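Local coordinates for sucrose 6(F)-phosphate phosphorylase (Thermoanaerobacterium thermosaccharolyticum DSM 571, PDB 6S9V), which belongs to the alpha-amylase family of carbohydrate-active enzymes, with a catalytic domain built as a TIM barrel, at residues Glu230-Leu235 with Ala264-Leu269; Asp236-Gln241 with Ile247-Glu252. One frame throughout, in Å; residues are numbered along the deposited sequence.

Interaction 1 of 2, residues Glu230-Leu235 with Ala264-Leu269; sequences EIYEFL and AERGFL
The chain of Arg-266, extended from CG to NE, carries its guanidinium across to the ring of Tyr-232, while Phe-268, its CG opposite the carbonyl carbon (chi1 -65°), turns its ring towards the same turn of helix. The guanidinium of Arg-266 comes over one face of the Tyr-232 ring. Its CZ stands 4.2 Å from the centroid of that ring and only 9° off the ring normal, a cation-pi interaction, and NH1 of Arg-266 lies 3.2 Å above the plane near the ring centre. The two planes are inclined at 57°, so the guanidinium dips one nitrogen onto the ring instead of lying flat on it. CD of Arg-266 rests near the hydroxyl-bearing end of the ring, 3.4 Å from Tyr-232 CE1. Arginine suits this place: its CD adds apolar contact while its cation meets the pi electrons. Tyrosine offers that cation a flat face and Phe-268 an edge, with Phe-268 CE2 3.9 Å from Tyr-232 CE1. The wholly apolar phenylalanine also touches the helix one turn on, where Leu-235 CB, part of an equally apolar chain, is 3.7 Å from Phe-268 CZ. Leu-263 touches Tyr-232, Leu-235 and Phe-268, adding to the apolar cluster, as does Leu-251 against Leu-235 and Phe-268. Gly-267, at positive phi, is the C-prime residue of a Schellman motif, with Phe-268 N bonded to Leu-263 O and Gly-267 N to Ala-264 O. The contact thus packs helix 230-244 against the turn leading from helix 257-265 into strand 269-271, in the outer layer of the TIM barrel.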
loop_
_atom_site.group_PDB
_atom_site.type_symbol
_atom_site.label_atom_id
_atom_site.label_comp_id
_atom_site.label_asym_id
_atom_site.label_seq_id
_atom_site.Cartn_x
_atom_site.Cartn_y
_atom_site.Cartn_z
ATOM N N GLU A 230 1.803 23.535 -0.163
ATOM C CA GLU A 230 3.193 23.114 -0.329
ATOM C C GLU A 230 3.301 21.667 -0.800
ATOM O O GLU A 230 4.160 21.340 -1.628
ATOM C CB GLU A 230 3.953 23.300 0.985
ATOM C CG GLU A 230 4.240 24.757 1.347
ATOM C CD GLU A 230 3.096 25.444 2.082
ATOM O OE1 GLU A 230 1.995 24.868 2.190
ATOM O OE2 GLU A 230 3.312 26.573 2.569
ATOM N N ILE A 231 2.460 20.779 -0.276
ATOM C CA ILE A 231 2.568 19.373 -0.654
ATOM C C ILE A 231 2.391 19.210 -2.163
ATOM O O ILE A 231 3.037 18.364 -2.786
ATOM C CB ILE A 231 1.561 18.524 0.139
ATOM C CG1 ILE A 231 1.761 17.038 -0.158
ATOM C CG2 ILE A 231 0.133 18.924 -0.178
ATOM C CD1 ILE A 231 2.822 16.406 0.660
ATOM N N TYR A 232 1.528 20.025 -2.777
ATOM C CA TYR A 232 1.271 19.869 -4.208
ATOM C C TYR A 232 2.444 20.348 -5.054
ATOM O O TYR A 232 2.649 19.853 -6.171
ATOM C CB TYR A 232 -0.023 20.599 -4.581
ATOM C CG TYR A 232 -1.231 19.712 -4.405
ATOM C CD1 TYR A 232 -1.513 18.723 -5.333
ATOM C CD2 TYR A 232 -2.070 19.837 -3.307
ATOM C CE1 TYR A 232 -2.592 17.892 -5.185
ATOM C CE2 TYR A 232 -3.166 19.002 -3.152
ATOM C CZ TYR A 232 -3.419 18.033 -4.101
ATOM O OH TYR A 232 -4.500 17.185 -3.989
ATOM N N GLU A 233 3.236 21.290 -4.543
ATOM C CA GLU A 233 4.441 21.705 -5.250
ATOM C C GLU A 233 5.449 20.562 -5.332
ATOM O O GLU A 233 6.107 20.374 -6.365
ATOM C CB GLU A 233 5.049 22.916 -4.545
ATOM C CG GLU A 233 4.094 24.094 -4.417
ATOM C CD GLU A 233 4.695 25.247 -3.641
ATOM O OE1 GLU A 233 5.845 25.627 -3.939
ATOM O OE2 GLU A 233 4.017 25.767 -2.727
ATOM N N PHE A 234 5.583 19.788 -4.252
ATOM C CA PHE A 234 6.440 18.609 -4.283
ATOM C C PHE A 234 5.859 17.527 -5.186
ATOM O O PHE A 234 6.580 16.917 -5.983
ATOM C CB PHE A 234 6.634 18.057 -2.872
ATOM C CG PHE A 234 7.405 16.768 -2.834
ATOM C CD1 PHE A 234 8.787 16.771 -2.970
ATOM C CD2 PHE A 234 6.753 15.557 -2.688
ATOM C CE1 PHE A 234 9.501 15.593 -2.954
ATOM C CE2 PHE A 234 7.466 14.374 -2.663
ATOM C CZ PHE A 234 8.846 14.394 -2.793
ATOM N N LEU A 235 4.560 17.248 -5.050
ATOM C CA LEU A 235 3.942 16.217 -5.878
ATOM C C LEU A 235 4.074 16.551 -7.357
ATOM O O LEU A 235 4.423 15.685 -8.170
ATOM C CB LEU A 235 2.475 16.047 -5.496
ATOM C CG LEU A 235 2.200 15.430 -4.129
ATOM C CD1 LEU A 235 0.715 15.493 -3.807
ATOM C CD2 LEU A 235 2.705 13.987 -4.076
ATOM N N ALA A 264 -6.834 12.313 -6.872
ATOM C CA ALA A 264 -7.305 11.694 -8.110
ATOM C C ALA A 264 -7.855 12.736 -9.077
ATOM O O ALA A 264 -7.595 12.673 -10.288
ATOM C CB ALA A 264 -8.379 10.643 -7.796
ATOM N N GLU A 265 -8.619 13.705 -8.566
ATOM C CA GLU A 265 -9.167 14.753 -9.427
ATOM C C GLU A 265 -8.054 15.554 -10.096
ATOM O O GLU A 265 -8.227 16.058 -11.216
ATOM C CB GLU A 265 -10.091 15.655 -8.601
ATOM C CG GLU A 265 -10.939 16.635 -9.410
ATOM C CD GLU A 265 -10.210 17.923 -9.762
ATOM O OE1 GLU A 265 -9.350 18.366 -8.969
ATOM O OE2 GLU A 265 -10.507 18.502 -10.832
ATOM N N ARG A 266 -6.916 15.697 -9.426
ATOM C CA ARG A 266 -5.774 16.414 -9.970
ATOM C C ARG A 266 -4.837 15.529 -10.777
ATOM O O ARG A 266 -3.793 16.015 -11.229
ATOM C CB ARG A 266 -5.015 17.103 -8.834
ATOM C CG ARG A 266 -5.806 18.265 -8.254
ATOM C CD ARG A 266 -5.037 19.038 -7.209
ATOM N NE ARG A 266 -5.753 20.259 -6.842
ATOM C CZ ARG A 266 -5.219 21.265 -6.156
ATOM N NH1 ARG A 266 -3.956 21.203 -5.760
ATOM N NH2 ARG A 266 -5.944 22.341 -5.884
ATOM N N GLY A 267 -5.209 14.274 -11.023
ATOM C CA GLY A 267 -4.451 13.417 -11.913
ATOM C C GLY A 267 -3.406 12.535 -11.273
ATOM O O GLY A 267 -2.512 12.055 -11.983
ATOM N N PHE A 268 -3.471 12.318 -9.960
ATOM C CA PHE A 268 -2.554 11.431 -9.258
ATOM C C PHE A 268 -3.198 10.073 -9.004
ATOM O O PHE A 268 -4.373 9.989 -8.632
ATOM C CB PHE A 268 -2.108 12.042 -7.920
ATOM C CG PHE A 268 -1.290 13.295 -8.071
ATOM C CD1 PHE A 268 0.075 13.228 -8.298
ATOM C CD2 PHE A 268 -1.887 14.537 -7.978
ATOM C CE1 PHE A 268 0.825 14.382 -8.440
ATOM C CE2 PHE A 268 -1.142 15.693 -8.118
ATOM C CZ PHE A 268 0.217 15.610 -8.352
ATOM N N LEU A 269 -2.422 9.012 -9.205
ATOM C CA LEU A 269 -2.859 7.673 -8.825
ATOM C C LEU A 269 -2.843 7.508 -7.309
ATOM O O LEU A 269 -1.909 7.944 -6.633
ATOM C CB LEU A 269 -1.962 6.612 -9.466
ATOM C CG LEU A 269 -1.994 6.533 -10.996
ATOM C CD1 LEU A 269 -0.834 5.720 -11.539
ATOM C CD2 LEU A 269 -3.312 5.910 -11.430
#

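Interaction 2 of 2, residues Asp236-Gln241 with Ile247-Glu252; sequences DWAKGQ and IELLLE
Leu-249 meets the helix with a single methyl group: its CD1 lies against the backbone and CB atoms of Ala-238 and Lys-239. Of all the residues here it has the most surface buried by the contact, and its chi1 of -61°, with an extended chi2 of -177°, sends CD1 out from the strand towards the helix. There CD1 of Leu-249 is 3.5 Å from Lys-239 CA and 3.9 Å from Ala-238 CB. Alanine suits its position because its short side chain lets the leucine reach the helix backbone; at Leu-249 a branched apolar chain reaches across from the strand. Val-208, Leu-210 and Phe-197 also touch Leu-249, continuing the apolar layer towards strand 207-210 and helix 187-202.

Lys-239 contributes mainly its backbone and CB, the latter 4.2 Å from Leu-249 CD1. With CG set opposite the backbone N (chi1 -177°) and an extended chain beyond, it leads its ammonium away from the leucine, to a hydrogen bond with Gly-267 O and a cation-pi interaction with Phe-268. A lysine is apt here, since its long aliphatic part can border the core while its charge reaches a polar partner. Helix and strand are further joined by a water that donates to Lys-239 O at 2.9 Å and to Ile-247 O at 2.7 Å, serving two carbonyl oxygens that, both acceptors, cannot pair with each other. Such packing of a helix on the strand that follows it, by small and branched apolar residues, is characteristic of the beta-alpha-beta unit, here strand 207-210, helix 230-244 and strand 248-251 of the TIM barrel.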
loop_
_atom_site.group_PDB
_atom_site.type_symbol
_atom_site.label_atom_id
_atom_site.label_comp_id
_atom_site.label_asym_id
_atom_site.label_seq_id
_atom_site.Cartn_x
_atom_site.Cartn_y
_atom_site.Cartn_z
ATOM N N ASP A 236 3.813 17.806 -7.728
ATOM C CA ASP A 236 3.926 18.188 -9.129
ATOM C C ASP A 236 5.356 18.023 -9.618
ATOM O O ASP A 236 5.588 17.496 -10.712
ATOM C CB ASP A 236 3.469 19.637 -9.331
ATOM C CG ASP A 236 1.978 19.822 -9.102
ATOM O OD1 ASP A 236 1.236 18.817 -9.096
ATOM O OD2 ASP A 236 1.544 20.984 -8.935
ATOM N N TRP A 237 6.330 18.466 -8.813
ATOM C CA TRP A 237 7.729 18.289 -9.172
ATOM C C TRP A 237 8.058 16.818 -9.360
ATOM O O TRP A 237 8.657 16.423 -10.367
ATOM C CB TRP A 237 8.638 18.902 -8.100
ATOM C CG TRP A 237 10.077 18.539 -8.327
ATOM C CD1 TRP A 237 10.959 19.173 -9.148
ATOM C CD2 TRP A 237 10.795 17.453 -7.733
ATOM N NE1 TRP A 237 12.179 18.547 -9.108
ATOM C CE2 TRP A 237 12.104 17.488 -8.246
ATOM C CE3 TRP A 237 10.456 16.452 -6.818
ATOM C CZ2 TRP A 237 13.074 16.560 -7.878
ATOM C CZ3 TRP A 237 11.417 15.536 -6.452
ATOM C CH2 TRP A 237 12.711 15.594 -6.979
ATOM N N ALA A 238 7.671 15.987 -8.390
ATOM C CA ALA A 238 8.043 14.582 -8.431
ATOM C C ALA A 238 7.386 13.868 -9.604
ATOM O O ALA A 238 8.005 13.001 -10.234
ATOM C CB ALA A 238 7.675 13.911 -7.109
ATOM N N LYS A 239 6.129 14.203 -9.904
ATOM C CA LYS A 239 5.430 13.538 -11.000
ATOM C C LYS A 239 6.125 13.803 -12.332
ATOM O O LYS A 239 6.308 12.883 -13.140
ATOM C CB LYS A 239 3.973 14.001 -11.040
ATOM C CG LYS A 239 3.141 13.309 -12.107
ATOM C CD LYS A 239 1.667 13.643 -11.978
ATOM C CE LYS A 239 0.833 12.784 -12.911
ATOM N NZ LYS A 239 -0.416 13.470 -13.339
ATOM N N GLY A 240 6.528 15.056 -12.574
ATOM C CA GLY A 240 7.165 15.400 -13.835
ATOM C C GLY A 240 8.535 14.772 -13.998
ATOM O O GLY A 240 8.918 14.365 -15.099
ATOM N N GLN A 241 9.317 14.733 -12.916
ATOM C CA GLN A 241 10.623 14.090 -12.971
ATOM C C GLN A 241 10.491 12.588 -13.180
ATOM O O GLN A 241 11.235 11.997 -13.970
ATOM C CB GLN A 241 11.401 14.371 -11.689
ATOM C CG GLN A 241 11.728 15.818 -11.478
ATOM C CD GLN A 241 12.682 16.352 -12.519
ATOM O OE1 GLN A 241 13.584 15.650 -12.972
ATOM N NE2 GLN A 241 12.487 17.602 -12.906
ATOM N N ILE A 247 8.268 6.609 -15.485
ATOM C CA ILE A 247 7.707 6.069 -14.248
ATOM C C ILE A 247 6.412 6.798 -13.907
ATOM O O ILE A 247 6.353 8.033 -13.960
ATOM C CB ILE A 247 8.722 6.178 -13.095
ATOM C CG1 ILE A 247 9.945 5.312 -13.396
ATOM C CG2 ILE A 247 8.083 5.750 -11.783
ATOM C CD1 ILE A 247 11.075 5.449 -12.386
ATOM N N GLU A 248 5.384 6.036 -13.541
ATOM C CA GLU A 248 4.156 6.587 -12.977
ATOM C C GLU A 248 4.235 6.503 -11.453
ATOM O O GLU A 248 4.797 5.548 -10.913
ATOM C CB GLU A 248 2.926 5.821 -13.463
ATOM C CG GLU A 248 2.676 5.864 -14.969
ATOM C CD GLU A 248 1.791 7.027 -15.406
ATOM O OE1 GLU A 248 1.373 7.835 -14.544
ATOM O OE2 GLU A 248 1.515 7.124 -16.622
ATOM N N LEU A 249 3.688 7.505 -10.767
ATOM C CA LEU A 249 3.717 7.562 -9.309
ATOM C C LEU A 249 2.393 7.076 -8.733
ATOM O O LEU A 249 1.320 7.416 -9.237
ATOM C CB LEU A 249 3.995 8.982 -8.807
ATOM C CG LEU A 249 5.336 9.605 -9.216
ATOM C CD1 LEU A 249 5.504 10.982 -8.589
ATOM C CD2 LEU A 249 6.510 8.715 -8.855
ATOM N N LEU A 250 2.482 6.274 -7.671
ATOM C CA LEU A 250 1.331 5.812 -6.899
ATOM C C LEU A 250 1.493 6.371 -5.490
ATOM O O LEU A 250 2.446 6.021 -4.785
ATOM C CB LEU A 250 1.261 4.284 -6.893
ATOM C CG LEU A 250 0.230 3.585 -6.016
ATOM C CD1 LEU A 250 -1.174 4.115 -6.224
ATOM C CD2 LEU A 250 0.298 2.084 -6.296
ATOM N N LEU A 251 0.605 7.281 -5.101
ATOM C CA LEU A 251 0.711 7.955 -3.814
ATOM C C LEU A 251 -0.003 7.154 -2.735
ATOM O O LEU A 251 -1.144 6.731 -2.922
ATOM C CB LEU A 251 0.127 9.365 -3.878
ATOM C CG LEU A 251 0.861 10.378 -4.753
ATOM C CD1 LEU A 251 1.067 9.925 -6.177
ATOM C CD2 LEU A 251 0.094 11.711 -4.704
ATOM N N GLU A 252 0.673 6.962 -1.604
ATOM C CA GLU A 252 0.085 6.316 -0.436
ATOM C C GLU A 252 -0.272 7.386 0.584
ATOM O O GLU A 252 0.616 7.963 1.215
ATOM C CB GLU A 252 1.043 5.306 0.184
ATOM C CG GLU A 252 0.516 4.708 1.492
ATOM C CD GLU A 252 1.280 5.179 2.727
ATOM O OE1 GLU A 252 2.519 5.271 2.676
ATOM O OE2 GLU A 252 0.629 5.483 3.750
HETATM O O HOH W 1 4.949 10.311 -13.476
#

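In the fold
The centres of the two interactions lie about 8 Å apart, and both draw on helix 230-244: interaction 1 uses its first turns, interaction 2 the turns that follow. Along the chain the order is helix 230-244, strand 248-251, helix 257-265 and strand 269-271, so interaction 2 falls between the two halves of interaction 1. One packs the helix on the strand after it, the other on the turn that follows the next helix. They meet where Phe-268 CZ packs 3.4 Å from Asp-236 OD1 and where Leu-251 N probably bonds to Leu-269 O between adjacent parallel strands. Together they join two successive beta-alpha units of the eight-stranded barrel.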